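PDB 4Z8N: reticulocyte-binding protein 2a from Plasmodium vivax, which probably helps merozoites recognise and invade reticulocytes, the chain here being its mainly helical erythrocyte-binding domain. Local coordinates for residues Leu5-Asp9 / Arg269-Ala275; Tyr22-Met28 / Leu59-Gln64; Phe31-Lys35 / Tyr48-Tyr52. One frame throughout, in Å; residues are numbered along the deposited sequence.

Interaction 1 joins the N-terminal loop 5-9 to helix 246-297, the last helix of the chain, while interactions 2 and 3 both hold the 22-37 region on helix 42-69, the segments adjoining in sequence and the contact centres lying about 14 Å apart. Interaction 1 is about 18 Å from interaction 2 and about 27 Å from interaction 3, centre to centre; nearest atoms are about 6 Å and 13 Å apart, so neither touches it. The side chain of Tyr25 in interaction 2 is about 8 Å from that of Glu120, a calcium ligand in a structure of this protein but without calcium in this chain.

Interaction 1 of 3, residues Leu5-Asp9 / Arg269-Ala275; sequences LRYLD and RADTTTA
The Arg269 guanidinium makes the strongest polar links between the loop 5-9 and helix 246-297. Its NE donates to Asp9 OD2 at 2.8 Å (N-H...O angle 164°) and its NH2 to Asp9 OD1 at 3.0 Å, a two-point salt bridge. Two further bonds converge on one carbonyl: Arg269 NH1 and NH2 lie 2.9 and 2.8 Å from Leu5 O. An m rotamer at chi1, chi2 and chi3 folds the arginine back to the loop, with Asp9 and Leu5 O at the guanidinium edge and Arg6 O over one face. Asp9 OD2 also accepts a hydrogen bond from His221 of helix 199-237.

One turn on, Thr272, with chi1 p, donates from OG1 to Arg6 O at 2.6 Å. Here the backbones are close, Arg6 and Thr272 having CA atoms 5.1 Å apart and Tyr7 and Thr273 4.8 Å. Arg6 lies along the helix, CB to CB of Thr272 at 4.0 Å and NH1 to CB of Ala275 at 4.2 Å, and its NH2 forms a salt bridge with Glu279. Tyr7 CB packs 3.9 Å from Thr273 OG1.

Residues 5-6 end a 3-10 segment (phi/psi near -70/-15), and Tyr7 at -141/-19 breaks from it. The arrangement is characteristic of a bidentate arginine-carboxylate salt bridge supplemented by one carbonyl, Leu5 O, with Thr272 OG1 holding Arg6 O, here fastening an N-terminal loop to the long C-terminal helix of a mainly helical erythrocyte-binding scaffold.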
loop_
_atom_site.group_PDB
_atom_site.type_symbol
_atom_site.label_atom_id
_atom_site.label_comp_id
_atom_site.label_asym_id
_atom_site.label_seq_id
_atom_site.Cartn_x
_atom_site.Cartn_y
_atom_site.Cartn_z
ATOM N N LEU A 5 -0.514 9.517 -5.550
ATOM C CA LEU A 5 0.315 8.753 -4.618
ATOM C C LEU A 5 -0.422 8.412 -3.324
ATOM O O LEU A 5 0.084 7.655 -2.499
ATOM C CB LEU A 5 1.600 9.513 -4.290
ATOM C CG LEU A 5 2.596 9.674 -5.437
ATOM C CD1 LEU A 5 3.968 10.066 -4.909
ATOM C CD2 LEU A 5 2.678 8.401 -6.261
ATOM N N ARG A 6 -1.614 8.969 -3.152
ATOM C CA ARG A 6 -2.433 8.655 -1.986
ATOM C C ARG A 6 -2.936 7.215 -2.009
ATOM O O ARG A 6 -3.316 6.672 -0.971
ATOM C CB ARG A 6 -3.622 9.613 -1.892
ATOM C CG ARG A 6 -3.264 10.992 -1.365
ATOM C CD ARG A 6 -4.508 11.828 -1.099
ATOM N NE ARG A 6 -5.263 12.103 -2.318
ATOM C CZ ARG A 6 -6.387 12.812 -2.352
ATOM N NH1 ARG A 6 -6.888 13.319 -1.234
ATOM N NH2 ARG A 6 -7.010 13.017 -3.504
ATOM N N TYR A 7 -2.936 6.597 -3.189
ATOM C CA TYR A 7 -3.513 5.262 -3.333
ATOM C C TYR A 7 -2.727 4.338 -4.260
ATOM O O TYR A 7 -2.886 3.119 -4.200
ATOM C CB TYR A 7 -4.960 5.364 -3.838
ATOM C CG TYR A 7 -5.125 6.075 -5.168
ATOM C CD1 TYR A 7 -4.996 5.391 -6.372
ATOM C CD2 TYR A 7 -5.420 7.433 -5.218
ATOM C CE1 TYR A 7 -5.155 6.043 -7.589
ATOM C CE2 TYR A 7 -5.579 8.092 -6.424
ATOM C CZ TYR A 7 -5.445 7.394 -7.606
ATOM O OH TYR A 7 -5.604 8.058 -8.803
ATOM N N LEU A 8 -1.887 4.904 -5.119
ATOM C CA LEU A 8 -1.273 4.102 -6.170
ATOM C C LEU A 8 -0.106 3.258 -5.669
ATOM O O LEU A 8 1.016 3.739 -5.525
ATOM C CB LEU A 8 -0.809 4.987 -7.328
ATOM C CG LEU A 8 -0.303 4.200 -8.543
ATOM C CD1 LEU A 8 -1.347 3.196 -9.018
ATOM C CD2 LEU A 8 0.095 5.134 -9.673
ATOM N N ASP A 9 -0.395 1.991 -5.407
ATOM C CA ASP A 9 0.623 0.996 -5.109
ATOM C C ASP A 9 0.478 -0.130 -6.123
ATOM O O ASP A 9 -0.543 -0.218 -6.801
ATOM C CB ASP A 9 0.482 0.467 -3.681
ATOM C CG ASP A 9 0.730 1.536 -2.636
ATOM O OD1 ASP A 9 1.568 2.429 -2.883
ATOM O OD2 ASP A 9 0.091 1.485 -1.565
ATOM N N ARG A 269 -1.349 3.196 4.265
ATOM C CA ARG A 269 -1.876 3.351 2.914
ATOM C C ARG A 269 -3.395 3.264 2.885
ATOM O O ARG A 269 -4.044 3.903 2.057
ATOM C CB ARG A 269 -1.274 2.295 1.987
ATOM C CG ARG A 269 0.234 2.348 1.929
ATOM C CD ARG A 269 0.697 3.692 1.400
ATOM N NE ARG A 269 0.519 3.795 -0.046
ATOM C CZ ARG A 269 0.332 4.939 -0.695
ATOM N NH1 ARG A 269 0.284 6.083 -0.025
ATOM N NH2 ARG A 269 0.188 4.937 -2.013
ATOM N N ALA A 270 -3.954 2.471 3.794
ATOM C CA ALA A 270 -5.399 2.312 3.887
ATOM C C ALA A 270 -6.092 3.643 4.180
ATOM O O ALA A 270 -7.179 3.909 3.668
ATOM C CB ALA A 270 -5.750 1.286 4.955
ATOM N N ASP A 271 -5.453 4.476 4.996
ATOM C CA ASP A 271 -6.007 5.776 5.364
ATOM C C ASP A 271 -6.176 6.682 4.144
ATOM O O ASP A 271 -7.293 7.082 3.809
ATOM C CB ASP A 271 -5.116 6.457 6.411
ATOM C CG ASP A 271 -5.772 7.679 7.051
ATOM O OD1 ASP A 271 -6.578 8.367 6.388
ATOM O OD2 ASP A 271 -5.478 7.953 8.235
ATOM N N THR A 272 -5.065 7.003 3.485
ATOM C CA THR A 272 -5.076 7.945 2.366
ATOM C C THR A 272 -5.919 7.450 1.190
ATOM O O THR A 272 -6.424 8.248 0.404
ATOM C CB THR A 272 -3.645 8.241 1.874
ATOM O OG1 THR A 272 -2.966 7.013 1.588
ATOM C CG2 THR A 272 -2.864 9.005 2.935
ATOM N N THR A 273 -6.068 6.133 1.079
ATOM C CA THR A 273 -6.898 5.529 0.038
ATOM C C THR A 273 -8.356 5.962 0.180
ATOM O O THR A 273 -9.030 6.263 -0.807
ATOM C CB THR A 273 -6.802 3.988 0.082
ATOM O OG1 THR A 273 -5.532 3.574 -0.432
ATOM C CG2 THR A 273 -7.900 3.348 -0.745
ATOM N N THR A 274 -8.825 6.011 1.422
ATOM C CA THR A 274 -10.188 6.428 1.734
ATOM C C THR A 274 -10.450 7.873 1.314
ATOM O O THR A 274 -11.507 8.190 0.766
ATOM C CB THR A 274 -10.474 6.281 3.241
ATOM O OG1 THR A 274 -10.195 4.937 3.650
ATOM C CG2 THR A 274 -11.928 6.619 3.555
ATOM N N ALA A 275 -9.482 8.745 1.578
ATOM C CA ALA A 275 -9.597 10.156 1.226
ATOM C C ALA A 275 -9.660 10.343 -0.287
ATOM O O ALA A 275 -10.318 11.258 -0.784
ATOM C CB ALA A 275 -8.433 10.946 1.806
#

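Interaction 2 of 3, residues Tyr22-Met28 / Leu59-Gln64; sequences YPFYVQM and LMSSIQ
Met60 reaches from helix 42-69 between Tyr22 and Phe24, making Met-aromatic contacts with both rings: SD is 4.7 Å from the Tyr22 centroid, obliquely placed, and 5.0 Å from the Phe24 centroid, 87° off its normal and therefore at the ring edge. With chi1 t, chi2 p and chi3 p, its chain brings CE to 3.5 Å from Tyr22 CE2 and 3.7 Å from Pro23 CB.

The facing backbone is a classic gamma-turn centred on Phe24, leading into helix 26-37. A cis peptide precedes Pro23, Phe24 has positive phi (68/-51), and Tyr25 N bonds to Pro23 O at 2.6 Å. The CA pairs Tyr22-Gln64, Pro23-Met60 and Phe24-Ile63 are 7.8 to 8.0 Å apart, a spacing filled by side chains, and no hydrogen bond crosses.

Phe24, chi1 m, points toward the helix and sets CD2 3.7 Å from Ile63 CG2, while Gln64 CD lies 4.1 Å from its CE2. Tyr25 CD1 meets Ile63 CD1 at 4.1 Å, and the same tyrosine touches Met119 and Met126 of helix 119-136. Pro23 packs on Phe265 of helix 246-297. Within the first turn of helix 26-37, Met28, m at all three chi angles, places SD 4.0 Å from Leu59 CD2 and CE 3.6 Å from Met60 CB.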
loop_
_atom_site.group_PDB
_atom_site.type_symbol
_atom_site.label_atom_id
_atom_site.label_comp_id
_atom_site.label_asym_id
_atom_site.label_seq_id
_atom_site.Cartn_x
_atom_site.Cartn_y
_atom_site.Cartn_z
ATOM N N TYR A 22 7.351 6.270 0.617
ATOM C CA TYR A 22 8.247 5.768 1.657
ATOM C C TYR A 22 7.485 4.900 2.656
ATOM O O TYR A 22 6.378 5.252 3.054
ATOM C CB TYR A 22 8.918 6.950 2.366
ATOM C CG TYR A 22 9.964 6.581 3.393
ATOM C CD1 TYR A 22 9.607 6.280 4.703
ATOM C CD2 TYR A 22 11.313 6.557 3.061
ATOM C CE1 TYR A 22 10.559 5.949 5.645
ATOM C CE2 TYR A 22 12.272 6.231 3.999
ATOM C CZ TYR A 22 11.890 5.926 5.289
ATOM O OH TYR A 22 12.843 5.600 6.226
ATOM N N PRO A 23 8.067 3.761 3.071
ATOM C CA PRO A 23 9.392 3.232 2.730
ATOM C C PRO A 23 9.407 2.253 1.552
ATOM O O PRO A 23 10.322 1.431 1.474
ATOM C CB PRO A 23 9.797 2.513 4.013
ATOM C CG PRO A 23 8.503 1.954 4.511
ATOM C CD PRO A 23 7.427 2.954 4.126
ATOM N N PHE A 24 8.399 2.324 0.684
ATOM C CA PHE A 24 8.378 1.617 -0.605
ATOM C C PHE A 24 8.285 0.086 -0.519
ATOM O O PHE A 24 7.442 -0.520 -1.182
ATOM C CB PHE A 24 9.608 2.010 -1.430
ATOM C CG PHE A 24 9.847 3.495 -1.481
ATOM C CD1 PHE A 24 9.000 4.322 -2.202
ATOM C CD2 PHE A 24 10.910 4.064 -0.798
ATOM C CE1 PHE A 24 9.212 5.687 -2.244
ATOM C CE2 PHE A 24 11.128 5.429 -0.835
ATOM C CZ PHE A 24 10.278 6.242 -1.559
ATOM N N TYR A 25 9.148 -0.540 0.274
ATOM C CA TYR A 25 9.109 -1.995 0.449
ATOM C C TYR A 25 8.866 -2.351 1.906
ATOM O O TYR A 25 9.373 -1.679 2.804
ATOM C CB TYR A 25 10.409 -2.644 -0.030
ATOM C CG TYR A 25 10.574 -2.700 -1.532
ATOM C CD1 TYR A 25 10.918 -1.566 -2.256
ATOM C CD2 TYR A 25 10.407 -3.895 -2.222
ATOM C CE1 TYR A 25 11.075 -1.615 -3.628
ATOM C CE2 TYR A 25 10.563 -3.955 -3.596
ATOM C CZ TYR A 25 10.898 -2.812 -4.292
ATOM O OH TYR A 25 11.055 -2.865 -5.657
ATOM N N VAL A 26 8.109 -3.417 2.143
ATOM C CA VAL A 26 7.739 -3.787 3.505
ATOM C C VAL A 26 8.953 -4.274 4.304
ATOM O O VAL A 26 8.999 -4.110 5.522
ATOM C CB VAL A 26 6.626 -4.865 3.517
ATOM C CG1 VAL A 26 7.126 -6.178 2.925
ATOM C CG2 VAL A 26 6.088 -5.071 4.927
ATOM N N GLN A 27 9.939 -4.850 3.618
ATOM C CA GLN A 27 11.171 -5.300 4.267
ATOM C C GLN A 27 11.883 -4.141 4.964
ATOM O O GLN A 27 12.470 -4.314 6.033
ATOM C CB GLN A 27 12.119 -5.950 3.252
ATOM C CG GLN A 27 11.609 -7.249 2.629
ATOM C CD GLN A 27 10.944 -7.035 1.278
ATOM O OE1 GLN A 27 10.094 -6.157 1.120
ATOM N NE2 GLN A 27 11.332 -7.840 0.294
ATOM N N MET A 28 11.828 -2.963 4.349
ATOM C CA MET A 28 12.484 -1.779 4.892
ATOM C C MET A 28 11.805 -1.357 6.183
ATOM O O MET A 28 12.454 -0.902 7.123
ATOM C CB MET A 28 12.468 -0.634 3.875
ATOM C CG MET A 28 13.075 -1.002 2.525
ATOM S SD MET A 28 14.826 -1.433 2.620
ATOM C CE MET A 28 15.573 0.184 2.750
ATOM N N LEU A 59 20.759 1.457 0.396
ATOM C CA LEU A 59 19.716 0.807 -0.391
ATOM C C LEU A 59 18.480 1.693 -0.494
ATOM O O LEU A 59 17.917 1.859 -1.577
ATOM C CB LEU A 59 19.345 -0.550 0.213
ATOM C CG LEU A 59 18.178 -1.283 -0.457
ATOM C CD1 LEU A 59 18.471 -1.558 -1.924
ATOM C CD2 LEU A 59 17.859 -2.575 0.275
ATOM N N MET A 60 18.064 2.259 0.636
ATOM C CA MET A 60 16.913 3.157 0.667
ATOM C C MET A 60 17.153 4.382 -0.212
ATOM O O MET A 60 16.246 4.854 -0.900
ATOM C CB MET A 60 16.602 3.593 2.103
ATOM C CG MET A 60 15.452 4.581 2.206
ATOM S SD MET A 60 13.885 3.878 1.632
ATOM C CE MET A 60 13.327 3.002 3.093
ATOM N N SER A 61 18.381 4.888 -0.187
ATOM C CA SER A 61 18.746 6.051 -0.985
ATOM C C SER A 61 18.635 5.748 -2.477
ATOM O O SER A 61 18.157 6.576 -3.250
ATOM C CB SER A 61 20.162 6.513 -0.639
ATOM O OG SER A 61 20.235 6.960 0.705
ATOM N N SER A 62 19.068 4.556 -2.871
ATOM C CA SER A 62 19.003 4.139 -4.269
ATOM C C SER A 62 17.557 3.986 -4.734
ATOM O O SER A 62 17.214 4.355 -5.858
ATOM C CB SER A 62 19.764 2.829 -4.474
ATOM O OG SER A 62 21.140 2.989 -4.171
ATOM N N ILE A 63 16.716 3.438 -3.862
ATOM C CA ILE A 63 15.295 3.296 -4.149
ATOM C C ILE A 63 14.635 4.665 -4.262
ATOM O O ILE A 63 13.898 4.936 -5.208
ATOM C CB ILE A 63 14.578 2.472 -3.063
ATOM C CG1 ILE A 63 15.142 1.051 -3.013
ATOM C CG2 ILE A 63 13.074 2.439 -3.314
ATOM C CD1 ILE A 63 14.568 0.208 -1.893
ATOM N N GLN A 64 14.919 5.524 -3.289
ATOM C CA GLN A 64 14.339 6.860 -3.239
ATOM C C GLN A 64 14.709 7.675 -4.474
ATOM O O GLN A 64 13.877 8.401 -5.020
ATOM C CB GLN A 64 14.791 7.584 -1.969
ATOM C CG GLN A 64 13.846 8.679 -1.512
ATOM C CD GLN A 64 13.585 8.629 -0.020
ATOM O OE1 GLN A 64 14.389 8.095 0.745
ATOM N NE2 GLN A 64 12.453 9.183 0.400
#

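Interaction 3 of 3, residues Phe31-Lys35 / Tyr48-Tyr52; sequences FAEIK and YDEAY
Lys35, Tyr48 and Tyr52 have the most surface covered, 91, 82 and 63 Å² respectively. Lys35 starts with an extended side chain (chi1 and chi2 t), then bends at chi3 (-91°) and chi4 (-88°), which carries its end across the Tyr52 ring. CE sits over the face, 3.5 Å from the Tyr52 centroid and 14° off the normal, a CH-pi contact; NZ is 4.3 Å from that centroid and 32° off the normal, an off-centre cation-pi interaction. The same NZ forms a salt bridge with Asp49 OD1 at 3.2 Å, so the lysine charge is shared between a carboxylate and a ring one helical turn apart. Asp49 OD1 is bridged more strongly by Lys45, so Lys35 shares it.

These residues face one another across an antiparallel helical hairpin, helix 26-37 followed by helix 42-69. The axes of the short segments approach to 10.9 Å, with a signed crossing angle of -155°, and the CA pairs Phe31-Tyr52 and Lys35-Asp49 are 7.9 and 6.9 Å apart.

Tyr48, chi1 t, points toward the partner helix and donates from OH to Phe31 O at 2.6 Å. This carbonyl also accepts the helical bond from Lys35 N at 3.3 Å. Ile34 CG2 covers one face of the Tyr48 ring, 4.0 Å from its centroid and 25° off the normal, and Lys35 CA is 3.5 Å from Tyr48 CE2. Ile34 also meets Phe254 and Ala257 of helix 246-297.

Tyr52, likewise chi1 t, brings CE2 to 3.8 Å from Phe31 CB, while the Phe31 ring stacks edge-to-face with Phe129 of helix 119-136.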
loop_
_atom_site.group_PDB
_atom_site.type_symbol
_atom_site.label_atom_id
_atom_site.label_comp_id
_atom_site.label_asym_id
_atom_site.label_seq_id
_atom_site.Cartn_x
_atom_site.Cartn_y
_atom_site.Cartn_z
ATOM N N PHE A 31 13.028 -3.846 8.812
ATOM C CA PHE A 31 14.379 -3.573 9.290
ATOM C C PHE A 31 14.388 -2.431 10.302
ATOM O O PHE A 31 15.205 -2.414 11.225
ATOM C CB PHE A 31 15.308 -3.252 8.116
ATOM C CG PHE A 31 15.502 -4.398 7.165
ATOM C CD1 PHE A 31 15.487 -5.707 7.623
ATOM C CD2 PHE A 31 15.688 -4.169 5.811
ATOM C CE1 PHE A 31 15.664 -6.768 6.749
ATOM C CE2 PHE A 31 15.863 -5.226 4.930
ATOM C CZ PHE A 31 15.852 -6.527 5.401
ATOM N N ALA A 32 13.475 -1.480 10.128
ATOM C CA ALA A 32 13.340 -0.370 11.063
ATOM C C ALA A 32 12.778 -0.853 12.395
ATOM O O ALA A 32 13.163 -0.361 13.454
ATOM C CB ALA A 32 12.453 0.722 10.474
ATOM N N GLU A 33 11.871 -1.825 12.335
ATOM C CA GLU A 33 11.267 -2.392 13.540
ATOM C C GLU A 33 12.281 -3.162 14.375
ATOM O O GLU A 33 12.309 -3.034 15.599
ATOM C CB GLU A 33 10.094 -3.308 13.177
ATOM C CG GLU A 33 8.878 -2.562 12.665
ATOM C CD GLU A 33 8.353 -1.558 13.673
ATOM O OE1 GLU A 33 8.338 -1.879 14.881
ATOM O OE2 GLU A 33 7.966 -0.446 13.259
ATOM N N ILE A 34 13.107 -3.964 13.709
ATOM C CA ILE A 34 14.151 -4.728 14.383
ATOM C C ILE A 34 15.115 -3.793 15.109
ATOM O O ILE A 34 15.600 -4.107 16.199
ATOM C CB ILE A 34 14.934 -5.612 13.387
ATOM C CG1 ILE A 34 14.032 -6.713 12.832
ATOM C CG2 ILE A 34 16.147 -6.247 14.054
ATOM C CD1 ILE A 34 13.532 -7.674 13.889
ATOM N N LYS A 35 15.359 -2.631 14.511
ATOM C CA LYS A 35 16.319 -1.669 15.041
ATOM C C LYS A 35 16.063 -1.310 16.503
ATOM O O LYS A 35 16.995 -1.292 17.304
ATOM C CB LYS A 35 16.324 -0.400 14.189
ATOM C CG LYS A 35 17.306 0.655 14.663
ATOM C CD LYS A 35 17.343 1.842 13.715
ATOM C CE LYS A 35 18.404 1.662 12.645
ATOM N NZ LYS A 35 19.731 2.176 13.096
ATOM N N TYR A 48 23.967 -4.193 14.935
ATOM C CA TYR A 48 22.870 -4.021 13.993
ATOM C C TYR A 48 22.841 -2.603 13.440
ATOM O O TYR A 48 22.664 -2.408 12.238
ATOM C CB TYR A 48 21.526 -4.352 14.641
ATOM C CG TYR A 48 20.366 -4.277 13.670
ATOM C CD1 TYR A 48 20.064 -5.346 12.837
ATOM C CD2 TYR A 48 19.580 -3.134 13.578
ATOM C CE1 TYR A 48 19.008 -5.282 11.942
ATOM C CE2 TYR A 48 18.523 -3.060 12.686
ATOM C CZ TYR A 48 18.243 -4.138 11.872
ATOM O OH TYR A 48 17.194 -4.073 10.985
ATOM N N ASP A 49 23.012 -1.617 14.317
ATOM C CA ASP A 49 23.017 -0.219 13.900
ATOM C C ASP A 49 24.123 0.033 12.884
ATOM O O ASP A 49 23.955 0.811 11.944
ATOM C CB ASP A 49 23.182 0.710 15.105
ATOM C CG ASP A 49 21.955 0.734 15.999
ATOM O OD1 ASP A 49 20.854 0.400 15.511
ATOM O OD2 ASP A 49 22.090 1.088 17.190
ATOM N N GLU A 50 25.251 -0.643 13.075
ATOM C CA GLU A 50 26.387 -0.526 12.171
ATOM C C GLU A 50 26.086 -1.173 10.822
ATOM O O GLU A 50 26.379 -0.605 9.771
ATOM C CB GLU A 50 27.631 -1.160 12.797
ATOM C CG GLU A 50 28.893 -1.019 11.964
ATOM C CD GLU A 50 30.101 -1.653 12.627
ATOM O OE1 GLU A 50 30.061 -2.872 12.899
ATOM O OE2 GLU A 50 31.091 -0.933 12.880
ATOM N N ALA A 51 25.496 -2.364 10.860
ATOM C CA ALA A 51 25.147 -3.090 9.643
ATOM C C ALA A 51 23.999 -2.407 8.899
ATOM O O ALA A 51 23.971 -2.389 7.668
ATOM C CB ALA A 51 24.785 -4.528 9.974
ATOM N N TYR A 52 23.058 -1.850 9.656
ATOM C CA TYR A 52 21.933 -1.112 9.088
ATOM C C TYR A 52 22.416 0.095 8.290
ATOM O O TYR A 52 21.928 0.360 7.191
ATOM C CB TYR A 52 20.978 -0.661 10.200
ATOM C CG TYR A 52 19.684 -0.037 9.716
ATOM C CD1 TYR A 52 19.615 1.315 9.398
ATOM C CD2 TYR A 52 18.527 -0.799 9.596
ATOM C CE1 TYR A 52 18.434 1.889 8.963
ATOM C CE2 TYR A 52 17.338 -0.233 9.163
ATOM C CZ TYR A 52 17.299 1.110 8.848
ATOM O OH TYR A 52 16.122 1.679 8.415
#